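Putative Fe-S biosynthesis protein (PDB 2P2E) is of unknown function but probably takes part in the assembly of iron-sulphur clusters. Local coordinates at residues L27-D32 with K62-V67. Residues are numbered along the deposited sequence; the frame is centred on the assembly and turned at random.
Sequences LLDFDD and KDYNEV
Leu27 lays its CD1 methyl over one face of the Tyr64 ring, 3.7 Å from the ring centroid and only 8° off the normal, which qualifies as a CH-pi contact. Leu27 CD2 lies 3.9 Å from Tyr64 CG, nearer the root of the ring, and the two side chains cross at about a right angle. Tyr64 CG stands anti to its own carbonyl carbon (chi1 -62°), which aims the ring across to strand 24-30. There Tyr64 OH donates to Asp29 OD1 at 2.6 Å. The carboxylate is turned 64° from the ring plane, and the hydroxyl reaches OD1 from above the carboxylate plane rather than within it. Asp29 OD2 forms a salt bridge with Arg50 of strand 49-55, so the two oxygens of one buried carboxylate are engaged by different partners. A phenylalanine in place of Tyr64 could keep the leucine contact but would probably leave Asp29 OD1 without this donor deep in the protein. Nearly all of the 190 Å² buried comes from these three buried residues; by contrast Lys62 and Asn65 are exposed, lie on the solvent side and make no contact with segment 27-32. Tyr64 centres an inverse gamma turn, and Asn65 and Glu66 face Tyr77 in a classic beta bulge. From this loop entering strand 66-70 the buried tyrosine ring, held by Leu27 and Asp29, plugs into the interior of a mixed beta-sheet fold.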
loop_
_atom_site.group_PDB
_atom_site.type_symbol
_atom_site.label_atom_id
_atom_site.label_comp_id
_atom_site.label_asym_id
_atom_site.label_seq_id
_atom_site.Cartn_x
_atom_site.Cartn_y
_atom_site.Cartn_z
ATOM N N LEU A 27 4.524 -0.929 -0.135
ATOM C CA LEU A 27 4.124 -0.216 -1.323
ATOM C C LEU A 27 2.615 -0.088 -1.425
ATOM O O LEU A 27 1.878 -1.042 -1.172
ATOM C CB LEU A 27 4.626 -0.932 -2.569
ATOM C CG LEU A 27 6.093 -1.328 -2.642
ATOM C CD1 LEU A 27 6.307 -2.046 -3.963
ATOM C CD2 LEU A 27 6.996 -0.112 -2.534
ATOM N N LEU A 28 2.157 1.105 -1.776
ATOM C CA LEU A 28 0.743 1.329 -1.996
ATOM C C LEU A 28 0.702 1.268 -3.513
ATOM O O LEU A 28 0.972 2.250 -4.199
ATOM C CB LEU A 28 0.322 2.704 -1.505
ATOM C CG LEU A 28 -1.145 3.034 -1.760
ATOM C CD1 LEU A 28 -2.063 1.944 -1.207
ATOM C CD2 LEU A 28 -1.449 4.354 -1.106
ATOM N N ASP A 29 0.393 0.089 -4.027
ATOM C CA ASP A 29 0.372 -0.136 -5.455
ATOM C C ASP A 29 -0.946 0.139 -6.151
ATOM O O ASP A 29 -2.018 -0.103 -5.609
ATOM C CB ASP A 29 0.810 -1.581 -5.733
ATOM C CG ASP A 29 0.726 -1.956 -7.198
ATOM O OD1 ASP A 29 1.305 -1.225 -8.030
ATOM O OD2 ASP A 29 0.092 -2.986 -7.517
ATOM N N PHE A 30 -0.846 0.682 -7.358
ATOM C CA PHE A 30 -2.015 0.924 -8.180
ATOM C C PHE A 30 -1.876 -0.193 -9.212
ATOM O O PHE A 30 -1.010 -0.157 -10.085
ATOM C CB PHE A 30 -1.959 2.295 -8.847
ATOM C CG PHE A 30 -3.262 2.710 -9.440
ATOM C CD1 PHE A 30 -4.392 2.825 -8.633
ATOM C CD2 PHE A 30 -3.385 2.938 -10.802
ATOM C CE1 PHE A 30 -5.631 3.150 -9.172
ATOM C CE2 PHE A 30 -4.617 3.265 -11.356
ATOM C CZ PHE A 30 -5.743 3.370 -10.535
ATOM N N ASP A 31 -2.721 -1.203 -9.066
ATOM C CA ASP A 31 -2.707 -2.385 -9.908
ATOM C C ASP A 31 -3.148 -2.117 -11.329
ATOM O O ASP A 31 -4.307 -2.313 -11.656
ATOM C CB ASP A 31 -3.611 -3.441 -9.289
ATOM C CG ASP A 31 -3.319 -4.809 -9.807
ATOM O OD1 ASP A 31 -2.503 -4.907 -10.744
ATOM O OD2 ASP A 31 -3.897 -5.783 -9.283
ATOM N N ASP A 32 -2.225 -1.687 -12.180
ATOM C CA ASP A 32 -2.568 -1.380 -13.563
ATOM C C ASP A 32 -1.617 -2.038 -14.554
ATOM O O ASP A 32 -1.678 -1.787 -15.757
ATOM C CB ASP A 32 -2.563 0.135 -13.774
ATOM C CG ASP A 32 -1.281 0.783 -13.290
ATOM O OD1 ASP A 32 -0.293 0.053 -13.065
ATOM O OD2 ASP A 32 -1.256 2.020 -13.142
ATOM N N LYS A 62 12.745 2.460 -9.003
ATOM C CA LYS A 62 12.477 3.134 -10.262
ATOM C C LYS A 62 11.001 3.455 -10.473
ATOM O O LYS A 62 10.656 4.566 -10.891
ATOM C CB LYS A 62 13.001 2.295 -11.424
ATOM C CG LYS A 62 12.793 2.923 -12.799
ATOM C CD LYS A 62 13.668 2.235 -13.861
ATOM C CE LYS A 62 13.297 2.638 -15.292
ATOM N NZ LYS A 62 11.969 2.076 -15.711
ATOM N N ASP A 63 10.135 2.494 -10.160
ATOM C CA ASP A 63 8.698 2.672 -10.329
ATOM C C ASP A 63 8.017 3.348 -9.138
ATOM O O ASP A 63 7.379 4.379 -9.291
ATOM C CB ASP A 63 8.049 1.314 -10.612
ATOM C CG ASP A 63 8.643 0.632 -11.834
ATOM O OD1 ASP A 63 8.668 1.276 -12.904
ATOM O OD2 ASP A 63 9.086 -0.539 -11.728
ATOM N N TYR A 64 8.136 2.757 -7.958
ATOM C CA TYR A 64 7.543 3.329 -6.754
ATOM C C TYR A 64 8.513 4.402 -6.319
ATOM O O TYR A 64 9.240 4.252 -5.347
ATOM C CB TYR A 64 7.411 2.236 -5.713
ATOM C CG TYR A 64 6.508 1.161 -6.219
ATOM C CD1 TYR A 64 5.137 1.262 -6.052
ATOM C CD2 TYR A 64 7.004 0.111 -6.991
ATOM C CE1 TYR A 64 4.272 0.355 -6.641
ATOM C CE2 TYR A 64 6.143 -0.806 -7.591
ATOM C CZ TYR A 64 4.773 -0.669 -7.409
ATOM O OH TYR A 64 3.889 -1.533 -8.001
ATOM N N ASN A 65 8.493 5.491 -7.076
ATOM C CA ASN A 65 9.393 6.615 -6.916
ATOM C C ASN A 65 9.001 7.712 -5.951
ATOM O O ASN A 65 9.729 8.687 -5.809
ATOM C CB ASN A 65 9.614 7.236 -8.284
ATOM C CG ASN A 65 8.317 7.701 -8.910
ATOM O OD1 ASN A 65 7.269 7.087 -8.716
ATOM N ND2 ASN A 65 8.379 8.784 -9.668
ATOM N N GLU A 66 7.848 7.590 -5.312
ATOM C CA GLU A 66 7.451 8.614 -4.363
ATOM C C GLU A 66 7.103 8.019 -3.011
ATOM O O GLU A 66 6.823 6.825 -2.893
ATOM C CB GLU A 66 6.305 9.453 -4.922
ATOM C CG GLU A 66 6.817 10.563 -5.835
ATOM C CD GLU A 66 5.713 11.454 -6.385
ATOM O OE1 GLU A 66 4.851 11.902 -5.594
ATOM O OE2 GLU A 66 5.720 11.718 -7.610
ATOM N N VAL A 67 7.138 8.853 -1.982
ATOM C CA VAL A 67 6.874 8.371 -0.646
ATOM C C VAL A 67 5.710 9.018 0.053
ATOM O O VAL A 67 5.383 10.179 -0.180
ATOM C CB VAL A 67 8.090 8.570 0.265
ATOM C CG1 VAL A 67 7.858 7.845 1.587
ATOM C CG2 VAL A 67 9.354 8.072 -0.420
#